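Local coordinates for protein HAD hydrolase, family IA, variant 3 (PDB 6W04) that probably acts as a magnesium-dependent hydrolase of the haloacid dehalogenase (HAD) superfamily, with a helical cap beside a Rossmann-like core, at residues I13-L18 with Y76-L80; I30-L35 with L51-L56; L80-K86 with V118-Y123; A182-G186 with M217-I221. All coordinates share one frame; numbering follows the deposited sequence.

Contact 1. Residues I13-L18 with Y76-L80; sequences IFDTPL and YRTML
At the root of the helical cap, where helix 16-31 starts and helix 62-82 runs towards its end, Asp-15 meets Tyr-76 beside the magnesium site. Such a cap, inserted after the first core strand, is a hallmark of this HAD subfamily, and the contact joins its entry and its exit. The Tyr-76 hydroxyl OH gives a short hydrogen bond of 2.5 Å to OD2 of Asp-15, which accepts on its lone pair anti to the other carboxylate oxygen. The two side chains cross at about a right angle, and the planes of carboxylate and ring are 59° apart. Asp-15 stands at the N-cap position of helix 16-31, yet its carboxylate makes no capping bond. With CG held between the backbone N and the carbonyl carbon (chi1 61°), it turns instead towards the tyrosine.

Around this polar pair the packing is aliphatic. Leu-18 swings CG anti to its backbone N (chi1 -176°) and reaches helix 62-82, where its CG lies 4.0 Å from CD1 of Tyr-76. Its two methyls then part: CD1 rests on CB of Met-79 at 3.6 Å, while CD2 sits 3.6 Å from the backbone N of Leu-80. From the start of the 13-18 segment, Ile-13 brings CD1 to 4.2 Å from CD1 of Leu-80.

OD2 of Asp-15 is also hydrogen-bonded to ND2 of Asn-9, a magnesium ligand, and NE2 of His-19, whose ring stacks with that of Tyr-76. Three partners thus converge on one buried oxygen, making Asp-15 a second-shell residue that should help fix the Asn-9 side-chain amide and tie the cap root to the metal site.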
# COMPACT_ATOMS: atom_id res chain seq x y z
N ILE A 13 -6.65 2.58 -2.80
CA ILE A 13 -7.04 2.59 -4.21
C ILE A 13 -6.68 1.24 -4.82
O ILE A 13 -5.66 0.64 -4.47
CB ILE A 13 -6.37 3.75 -4.98
CG1 ILE A 13 -4.83 3.65 -4.97
CG2 ILE A 13 -6.82 5.12 -4.44
CD1 ILE A 13 -4.16 4.70 -5.95
N PHE A 14 -7.53 0.74 -5.72
CA PHE A 14 -7.27 -0.57 -6.33
C PHE A 14 -6.51 -0.32 -7.63
O PHE A 14 -7.06 -0.37 -8.73
CB PHE A 14 -8.57 -1.35 -6.55
CG PHE A 14 -9.20 -1.89 -5.27
CD1 PHE A 14 -8.86 -1.38 -4.03
CD2 PHE A 14 -10.13 -2.93 -5.33
CE1 PHE A 14 -9.44 -1.87 -2.85
CE2 PHE A 14 -10.72 -3.43 -4.16
CZ PHE A 14 -10.38 -2.90 -2.92
N ASP A 15 -5.21 -0.03 -7.49
CA ASP A 15 -4.38 0.37 -8.63
C ASP A 15 -3.46 -0.74 -9.11
O ASP A 15 -2.61 -0.49 -9.98
CB ASP A 15 -3.56 1.62 -8.28
CG ASP A 15 -2.61 1.40 -7.10
OD1 ASP A 15 -2.82 0.46 -6.30
OD2 ASP A 15 -1.65 2.19 -6.96
N THR A 16 -3.61 -1.96 -8.61
CA THR A 16 -2.74 -3.02 -9.12
C THR A 16 -2.86 -3.21 -10.64
O THR A 16 -1.81 -3.32 -11.30
CB THR A 16 -3.00 -4.32 -8.36
OG1 THR A 16 -2.70 -4.11 -6.98
CG2 THR A 16 -2.10 -5.46 -8.93
N PRO A 17 -4.05 -3.24 -11.25
CA PRO A 17 -4.09 -3.39 -12.72
C PRO A 17 -3.32 -2.30 -13.44
O PRO A 17 -2.64 -2.58 -14.44
CB PRO A 17 -5.59 -3.36 -13.04
CG PRO A 17 -6.25 -3.92 -11.79
CD PRO A 17 -5.42 -3.28 -10.67
N LEU A 18 -3.39 -1.06 -12.94
CA LEU A 18 -2.63 0.01 -13.56
C LEU A 18 -1.12 -0.21 -13.44
O LEU A 18 -0.38 0.01 -14.40
CB LEU A 18 -3.03 1.35 -12.93
CG LEU A 18 -2.37 2.57 -13.56
CD1 LEU A 18 -2.44 2.49 -15.10
CD2 LEU A 18 -3.08 3.85 -13.06
N TYR A 76 3.21 5.55 -14.58
CA TYR A 76 2.14 5.27 -13.63
C TYR A 76 1.44 6.54 -13.15
O TYR A 76 0.20 6.61 -13.14
CB TYR A 76 2.70 4.47 -12.45
CG TYR A 76 1.80 4.45 -11.24
CD1 TYR A 76 0.71 3.59 -11.19
CD2 TYR A 76 2.04 5.29 -10.15
CE1 TYR A 76 -0.15 3.58 -10.07
CE2 TYR A 76 1.21 5.27 -9.02
CZ TYR A 76 0.11 4.40 -9.01
OH TYR A 76 -0.74 4.35 -7.92
N ARG A 77 2.22 7.55 -12.73
CA ARG A 77 1.63 8.79 -12.21
C ARG A 77 0.76 9.46 -13.25
O ARG A 77 -0.30 10.00 -12.92
CB ARG A 77 2.71 9.78 -11.80
CG ARG A 77 3.42 9.44 -10.57
CD ARG A 77 4.60 10.36 -10.42
NE ARG A 77 5.69 9.61 -9.84
CZ ARG A 77 6.96 9.78 -10.15
NH1 ARG A 77 7.88 9.03 -9.56
NH2 ARG A 77 7.32 10.71 -11.03
N THR A 78 1.22 9.48 -14.50
CA THR A 78 0.48 10.11 -15.57
C THR A 78 -0.84 9.39 -15.82
O THR A 78 -1.90 10.02 -15.94
CB THR A 78 1.36 10.13 -16.82
OG1 THR A 78 2.52 10.91 -16.55
CG2 THR A 78 0.62 10.73 -17.99
N MET A 79 -0.79 8.06 -15.87
CA MET A 79 -2.00 7.26 -16.06
C MET A 79 -2.96 7.40 -14.88
O MET A 79 -4.17 7.56 -15.07
CB MET A 79 -1.62 5.79 -16.28
CG MET A 79 -0.76 5.57 -17.55
SD MET A 79 -1.67 5.82 -19.13
CE MET A 79 -3.09 4.75 -18.85
N LEU A 80 -2.44 7.30 -13.65
CA LEU A 80 -3.26 7.44 -12.46
C LEU A 80 -3.99 8.78 -12.44
O LEU A 80 -5.20 8.83 -12.18
CB LEU A 80 -2.41 7.28 -11.19
CG LEU A 80 -3.28 7.41 -9.93
CD1 LEU A 80 -4.23 6.18 -9.88
CD2 LEU A 80 -2.44 7.45 -8.68

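Contact 2. Residues I30-L35 with L51-L56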
# COMPACT_ATOMS: atom_id res chain seq x y z
N ILE A 30 11.33 -1.68 -23.60
CA ILE A 30 12.72 -2.04 -23.33
C ILE A 30 13.13 -3.29 -24.07
O ILE A 30 14.14 -3.32 -24.78
CB ILE A 30 12.95 -2.20 -21.81
CG1 ILE A 30 12.84 -0.85 -21.10
CG2 ILE A 30 14.35 -2.86 -21.56
CD1 ILE A 30 12.52 -0.93 -19.61
N ARG A 31 12.37 -4.37 -23.91
CA ARG A 31 12.75 -5.62 -24.52
C ARG A 31 12.00 -5.92 -25.81
O ARG A 31 12.40 -6.84 -26.54
CB ARG A 31 12.58 -6.78 -23.51
CG ARG A 31 11.14 -7.28 -23.34
CD ARG A 31 11.05 -8.35 -22.24
NE ARG A 31 9.72 -8.92 -22.21
CZ ARG A 31 9.31 -9.91 -21.42
NH1 ARG A 31 10.11 -10.48 -20.54
NH2 ARG A 31 8.06 -10.35 -21.54
N GLY A 32 10.97 -5.14 -26.14
CA GLY A 32 10.25 -5.35 -27.38
C GLY A 32 8.99 -6.18 -27.26
O GLY A 32 8.28 -6.34 -28.26
N THR A 33 8.71 -6.76 -26.09
CA THR A 33 7.49 -7.52 -25.87
C THR A 33 7.00 -7.22 -24.47
O THR A 33 7.81 -7.10 -23.54
CB THR A 33 7.69 -9.04 -26.03
OG1 THR A 33 8.62 -9.49 -25.05
CG2 THR A 33 8.20 -9.38 -27.42
N PRO A 34 5.69 -7.09 -24.28
CA PRO A 34 5.15 -6.87 -22.93
C PRO A 34 5.28 -8.13 -22.08
O PRO A 34 5.45 -9.25 -22.58
CB PRO A 34 3.67 -6.53 -23.19
CG PRO A 34 3.35 -7.06 -24.52
CD PRO A 34 4.64 -7.20 -25.31
N LEU A 35 5.19 -7.94 -20.77
CA LEU A 35 5.10 -9.09 -19.87
C LEU A 35 3.81 -9.85 -20.15
O LEU A 35 2.77 -9.24 -20.39
CB LEU A 35 5.12 -8.64 -18.40
CG LEU A 35 6.30 -7.84 -17.85
CD1 LEU A 35 6.02 -7.50 -16.37
CD2 LEU A 35 7.65 -8.62 -17.98
N LEU A 51 11.85 -6.14 -11.01
CA LEU A 51 11.07 -6.10 -12.25
C LEU A 51 11.94 -5.69 -13.43
O LEU A 51 11.92 -6.33 -14.49
CB LEU A 51 9.90 -5.12 -12.10
CG LEU A 51 8.54 -5.66 -11.62
CD1 LEU A 51 7.86 -6.43 -12.71
CD2 LEU A 51 8.68 -6.53 -10.40
N ILE A 52 12.73 -4.63 -13.26
CA ILE A 52 13.57 -4.16 -14.37
C ILE A 52 14.61 -5.20 -14.72
O ILE A 52 14.89 -5.45 -15.91
CB ILE A 52 14.22 -2.82 -14.01
CG1 ILE A 52 13.14 -1.78 -13.70
CG2 ILE A 52 15.13 -2.37 -15.16
CD1 ILE A 52 13.56 -0.70 -12.68
N GLU A 53 15.22 -5.83 -13.70
CA GLU A 53 16.18 -6.90 -13.95
C GLU A 53 15.53 -8.06 -14.70
O GLU A 53 16.17 -8.67 -15.56
CB GLU A 53 16.79 -7.40 -12.63
CG GLU A 53 17.68 -6.31 -12.00
CD GLU A 53 18.19 -6.69 -10.62
OE1 GLU A 53 17.53 -7.51 -9.95
OE2 GLU A 53 19.28 -6.20 -10.25
N HIS A 54 14.28 -8.40 -14.38
CA HIS A 54 13.59 -9.42 -15.16
C HIS A 54 13.47 -9.00 -16.62
O HIS A 54 13.74 -9.80 -17.53
CB HIS A 54 12.20 -9.69 -14.60
CG HIS A 54 11.45 -10.71 -15.40
ND1 HIS A 54 11.56 -12.06 -15.17
CD2 HIS A 54 10.62 -10.58 -16.46
CE1 HIS A 54 10.81 -12.72 -16.04
NE2 HIS A 54 10.22 -11.84 -16.82
N ILE A 55 13.07 -7.76 -16.86
CA ILE A 55 12.82 -7.27 -18.22
C ILE A 55 14.12 -7.22 -19.02
O ILE A 55 14.15 -7.62 -20.19
CB ILE A 55 12.15 -5.88 -18.15
CG1 ILE A 55 10.71 -6.02 -17.63
CG2 ILE A 55 12.23 -5.18 -19.53
CD1 ILE A 55 10.06 -4.70 -17.14
N LEU A 56 15.21 -6.75 -18.41
CA LEU A 56 16.52 -6.78 -19.07
C LEU A 56 17.13 -8.18 -19.08
O LEU A 56 18.06 -8.44 -19.86
CB LEU A 56 17.48 -5.81 -18.37
CG LEU A 56 17.09 -4.34 -18.44
CD1 LEU A 56 17.84 -3.57 -17.37
CD2 LEU A 56 17.39 -3.79 -19.84
O HOH W 1 12.91 -10.63 -20.12
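Arg-31 and His-54 approach each other at a slant, guanidinium and imidazole planes 46° apart, with NH1 of Arg-31 4.0 Å from NE2 of His-54. What couples them lies partly between and partly outside the two segments. Water 1 accepts from NH1 of Arg-31 at 2.8 Å and donates to the backbone O of His-54, while Glu-39 forms a salt bridge with NH2 of Arg-31 and a hydrogen bond with NE2 of His-54. In Arg-31, CG lies between the backbone N and the carbonyl carbon (chi1 79°), which directs the side chain back over its own loop, and the extended run from CG to NE supplies the reach. There NE bonds to O of Thr-33 (3.0 Å) and NH2 to O of Pro-34, both donors standing above the carbonyl planes. One guanidinium face rests on CD2 of Leu-35, 3.7 Å from the plane and displaced towards the rim.

All of this belongs to the far part of the helical cap, where helix 16-31 gives way to a loop at Gly-32, a residue with positive phi (97°), and helix 48-56 packs alongside.

Beneath the polar group the aliphatic side chains interlock. Leu-35 and Ile-55 cross at about a right angle, CD2 of Leu-35 touching CG1 of Ile-55 at 4.0 Å; the same methyl reaches CD2 of the His-54 ring. Ile-30 and Ile-55 also cross nearly square, joined through their CG2 methyls at 3.7 Å. At the more open margin, CG2 of Ile-30 also meets CD2 of Leu-56, 3.6 Å away. Trp-23, on helix 16-31, packs against Ile-55.

Contact 3. Residues L80-K86 with V118-Y123; sequences LMKSDIK and VFIQKY
Leu-80 fills the tight side of the contact, its side chain a knob in a hole formed by Val-118, Phe-119, Lys-122 and Tyr-123. Its CD2 methyl comes to the edge of the Phe-119 ring, in plane and 3.6 Å from CE1, and also touches CG1 of Val-118. The second methyl, CD1, lies 3.7 Å from OH of Tyr-123. That hydroxyl donates a hydrogen bond of 2.6 Å to O of Ile-85, standing well above the carbonyl plane. Ile-85 O thus meets Tyr-123 at the ring edge, while CG of Lys-122 lies over the centre of one ring face.

Here helix 62-82 leaves the cap and the chain re-enters the Rossmann-like core, meeting helix 113-123, which follows core strand 105-112. Lys-122 spans the junction. Its chain starts anti to the backbone N (chi1 179°), runs straight past Leu-80 and bends at the last torsion, placing NZ among the carbonyls at the helix end. NZ gives hydrogen bonds to O of Met-81 at 3.0 Å and to O of Ser-83 at 2.8 Å, approaching each from above the carbonyl plane. Ser-83 OG meanwhile bonds back to O of Leu-80 (2.7 Å), within the turn that follows the helix.

The solvent side is less enclosed and less ordered. Met-81 has two conformers; in the one described here it slides past Lys-122 in the opposite direction and lays its terminal methyl across the exposed Gln-121. Farther along, Lys-86 approaches the Tyr-123 ring obliquely and mainly through its backbone: CA lies 4.0 Å from CE1, while the amine turns back to O of Asp-84.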
# COMPACT_ATOMS: atom_id res chain seq x y z
N LEU A 80 -2.44 7.30 -13.65
CA LEU A 80 -3.26 7.44 -12.46
C LEU A 80 -3.99 8.78 -12.44
O LEU A 80 -5.20 8.83 -12.18
CB LEU A 80 -2.41 7.28 -11.19
CG LEU A 80 -3.28 7.41 -9.93
CD1 LEU A 80 -4.23 6.18 -9.88
CD2 LEU A 80 -2.44 7.45 -8.68
N MET A 81 -3.28 9.88 -12.74
CA MET A 81 -3.91 11.20 -12.73
C MET A 81 -5.07 11.28 -13.71
O MET A 81 -6.10 11.89 -13.42
CB MET A 81 -2.88 12.28 -13.06
CG MET A 81 -2.28 12.94 -11.84
SD MET A 81 -3.52 13.88 -10.95
CE MET A 81 -2.46 14.82 -9.86
N LYS A 82 -4.92 10.70 -14.90
CA LYS A 82 -6.05 10.83 -15.83
C LYS A 82 -7.07 9.71 -15.67
O LYS A 82 -8.17 9.84 -16.21
CB LYS A 82 -5.58 10.91 -17.29
CG LYS A 82 -4.77 9.75 -17.82
CD LYS A 82 -4.25 10.12 -19.22
CE LYS A 82 -3.18 9.16 -19.68
NZ LYS A 82 -2.77 9.39 -21.09
N SER A 83 -6.76 8.67 -14.89
CA SER A 83 -7.70 7.59 -14.61
C SER A 83 -8.84 8.09 -13.71
O SER A 83 -8.82 9.21 -13.18
CB SER A 83 -6.99 6.43 -13.92
OG SER A 83 -6.82 6.74 -12.55
N ASP A 84 -9.87 7.25 -13.55
CA ASP A 84 -10.95 7.55 -12.61
C ASP A 84 -10.92 6.60 -11.42
O ASP A 84 -11.94 6.38 -10.77
CB ASP A 84 -12.32 7.54 -13.31
CG ASP A 84 -12.73 6.15 -13.79
OD1 ASP A 84 -11.99 5.18 -13.57
OD2 ASP A 84 -13.82 6.04 -14.40
N ILE A 85 -9.76 6.02 -11.14
CA ILE A 85 -9.62 5.20 -9.94
C ILE A 85 -9.92 6.06 -8.72
O ILE A 85 -9.32 7.13 -8.54
CB ILE A 85 -8.22 4.61 -9.88
CG1 ILE A 85 -8.01 3.68 -11.08
CG2 ILE A 85 -7.99 3.90 -8.53
CD1 ILE A 85 -6.52 3.34 -11.30
N LYS A 86 -10.87 5.62 -7.91
CA LYS A 86 -11.35 6.37 -6.75
C LYS A 86 -10.85 5.71 -5.47
O LYS A 86 -10.44 4.54 -5.46
CB LYS A 86 -12.88 6.43 -6.73
CG LYS A 86 -13.48 7.21 -7.88
CD LYS A 86 -15.00 7.07 -7.91
CE LYS A 86 -15.59 7.81 -9.11
NZ LYS A 86 -14.99 7.33 -10.40
N VAL A 118 1.24 12.85 -6.29
CA VAL A 118 0.07 12.63 -7.14
C VAL A 118 -1.12 12.18 -6.31
O VAL A 118 -2.25 12.67 -6.50
CB VAL A 118 0.42 11.62 -8.26
CG1 VAL A 118 -0.83 11.09 -8.95
CG2 VAL A 118 1.32 12.30 -9.28
N PHE A 119 -0.90 11.27 -5.35
CA PHE A 119 -1.98 10.80 -4.48
C PHE A 119 -2.66 11.96 -3.76
O PHE A 119 -3.90 12.04 -3.75
CB PHE A 119 -1.46 9.81 -3.43
CG PHE A 119 -0.77 8.60 -3.98
CD1 PHE A 119 -1.01 8.16 -5.27
CD2 PHE A 119 0.10 7.88 -3.17
CE1 PHE A 119 -0.34 7.03 -5.75
CE2 PHE A 119 0.75 6.76 -3.63
CZ PHE A 119 0.53 6.32 -4.92
N ILE A 120 -1.87 12.84 -3.14
CA ILE A 120 -2.42 13.99 -2.41
C ILE A 120 -3.18 14.89 -3.37
O ILE A 120 -4.30 15.32 -3.08
CB ILE A 120 -1.30 14.76 -1.69
CG1 ILE A 120 -0.66 13.86 -0.62
CG2 ILE A 120 -1.84 16.06 -1.09
CD1 ILE A 120 0.68 14.40 -0.08
N GLN A 121 -2.57 15.20 -4.51
CA GLN A 121 -3.19 16.07 -5.50
C GLN A 121 -4.51 15.49 -5.99
O GLN A 121 -5.55 16.17 -6.00
CB GLN A 121 -2.20 16.25 -6.66
CG GLN A 121 -2.15 17.59 -7.34
CD GLN A 121 -0.83 17.78 -8.12
OE1 GLN A 121 -0.49 18.89 -8.51
NE2 GLN A 121 -0.09 16.68 -8.34
N LYS A 122 -4.50 14.22 -6.41
CA LYS A 122 -5.67 13.63 -7.07
C LYS A 122 -6.78 13.35 -6.07
O LYS A 122 -7.96 13.53 -6.38
CB LYS A 122 -5.26 12.33 -7.79
CG LYS A 122 -6.43 11.62 -8.49
CD LYS A 122 -5.97 10.37 -9.27
CE LYS A 122 -7.16 9.76 -10.05
NZ LYS A 122 -7.63 10.65 -11.16
N TYR A 123 -6.44 12.90 -4.87
CA TYR A 123 -7.47 12.46 -3.94
C TYR A 123 -7.78 13.47 -2.84
O TYR A 123 -8.61 13.17 -1.97
CB TYR A 123 -7.07 11.11 -3.34
CG TYR A 123 -6.99 10.06 -4.43
CD1 TYR A 123 -8.14 9.63 -5.07
CD2 TYR A 123 -5.76 9.54 -4.86
CE1 TYR A 123 -8.09 8.68 -6.11
CE2 TYR A 123 -5.71 8.61 -5.92
CZ TYR A 123 -6.88 8.19 -6.53
OH TYR A 123 -6.87 7.25 -7.55

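Contact 4. Residues A182-G186 with M217-I221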
# COMPACT_ATOMS: atom_id res chain seq x y z
N ALA A 182 1.34 -4.63 15.35
CA ALA A 182 -0.01 -4.17 15.08
C ALA A 182 -0.92 -5.33 14.66
O ALA A 182 -0.47 -6.46 14.43
CB ALA A 182 0.01 -3.09 13.99
N THR A 183 -2.22 -5.06 14.58
CA THR A 183 -3.20 -6.07 14.22
C THR A 183 -3.69 -5.83 12.80
O THR A 183 -4.34 -4.80 12.53
CB THR A 183 -4.38 -6.06 15.19
OG1 THR A 183 -3.91 -6.44 16.50
CG2 THR A 183 -5.46 -7.04 14.75
N PRO A 184 -3.41 -6.73 11.85
CA PRO A 184 -3.74 -6.45 10.44
C PRO A 184 -5.12 -6.94 10.05
O PRO A 184 -5.61 -7.98 10.51
CB PRO A 184 -2.66 -7.23 9.68
CG PRO A 184 -2.46 -8.48 10.55
CD PRO A 184 -2.75 -8.04 12.00
N ILE A 185 -5.76 -6.17 9.18
CA ILE A 185 -7.00 -6.55 8.51
C ILE A 185 -6.72 -6.51 7.02
O ILE A 185 -6.29 -5.48 6.49
CB ILE A 185 -8.17 -5.63 8.89
CG1 ILE A 185 -8.44 -5.70 10.40
CG2 ILE A 185 -9.41 -5.98 8.06
CD1 ILE A 185 -9.59 -4.78 10.91
N GLY A 186 -6.93 -7.64 6.34
CA GLY A 186 -6.59 -7.71 4.93
C GLY A 186 -7.64 -7.03 4.08
O GLY A 186 -8.83 -7.03 4.41
N MET A 217 -13.32 -3.33 14.77
CA MET A 217 -11.88 -3.09 14.85
C MET A 217 -11.41 -3.03 16.30
O MET A 217 -10.35 -3.57 16.64
CB MET A 217 -11.53 -1.80 14.12
CG MET A 217 -11.82 -1.86 12.62
SD MET A 217 -11.78 -0.27 11.75
CE MET A 217 -10.13 0.21 12.16
N VAL A 218 -12.19 -2.37 17.17
CA VAL A 218 -11.83 -2.31 18.58
C VAL A 218 -11.79 -3.71 19.17
O VAL A 218 -10.86 -4.07 19.90
CB VAL A 218 -12.81 -1.39 19.34
CG1 VAL A 218 -12.88 -1.79 20.80
CG2 VAL A 218 -12.38 0.07 19.20
N ASP A 219 -12.80 -4.52 18.84
CA ASP A 219 -12.88 -5.86 19.41
C ASP A 219 -11.73 -6.74 18.93
O ASP A 219 -11.17 -7.52 19.71
CB ASP A 219 -14.23 -6.51 19.07
CG ASP A 219 -15.37 -5.98 19.93
OD1 ASP A 219 -16.38 -5.51 19.37
OD2 ASP A 219 -15.25 -6.03 21.17
N LEU A 220 -11.36 -6.62 17.66
CA LEU A 220 -10.26 -7.41 17.13
C LEU A 220 -8.98 -7.17 17.94
O LEU A 220 -8.24 -8.12 18.22
CB LEU A 220 -10.05 -7.09 15.65
CG LEU A 220 -9.17 -8.06 14.87
CD1 LEU A 220 -9.79 -9.44 14.83
CD2 LEU A 220 -8.93 -7.53 13.46
N ILE A 221 -8.72 -5.92 18.33
CA ILE A 221 -7.54 -5.62 19.14
C ILE A 221 -7.68 -6.22 20.54
O ILE A 221 -6.76 -6.88 21.04
CB ILE A 221 -7.30 -4.10 19.20
CG1 ILE A 221 -7.06 -3.54 17.80
CG2 ILE A 221 -6.15 -3.78 20.16
CD1 ILE A 221 -5.61 -3.53 17.36
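No aromatic ring or planar polar group takes part where Thr-183 and Ile-185 meet Leu-220, so there are no stacked faces or edges here; the contact is made by aliphatic side chains and the hydroxyl and methyl of Thr-183. Pro-184, the only ring within the two segments, directs its CB away from helix 214-222, and its ring packs on helix 171-180. Leu-220 is the wedge. Its CG lies anti to the backbone N (chi1 -166°), and the CD2 methyl enters between two strand residues, 3.6 Å from CG1 of Ile-185 and 3.7 Å from CG2 of Thr-183.

The layering is that of a Rossmann-like α/β core: strand 183-187 belongs to the parallel sheet, helix 214-222 lies against one face and helix 171-180 against the other. The axes of segments 183-186 and 217-221 approach to 9.6 Å at the closest, their directions 133° from one another.

On either side of Leu-220 along the helix, further contacts extend the seam. CD1 of Ile-185 meets CG of Met-217 at 4.1 Å, the two side chains crossing at about a right angle. CB and OG1 of Thr-183 both touch CD1 of Ile-221, OG1 at 3.5 Å. Met-217 and Ile-221 also touch Ile-165 on the neighbouring strand 164-168.

Contacts 1 and 3 form one continuous region: they share Leu-80 on helix 62-82 and touch through Tyr-76 with Phe-119 and Ile-13 with Tyr-123. Contact 1 is buried and turns on a carboxylate beside the metal site, whereas contacts 2, 3 and 4 are partly buried. Contact 3 relies on a lysine and a tyrosine bonding to backbone carbonyls. Contact 2 also uses helix 16-31, but its centre lies about 19 Å from that of contact 1, out in the cap, where charged groups and a water overlie aliphatic packing. Contact 4, opposite contacts 1 and 2 about the chain's centre, joins sheet to helix; like contact 2, it has no direct hydrogen bond across its segments, and it lacks that contact's bridging water.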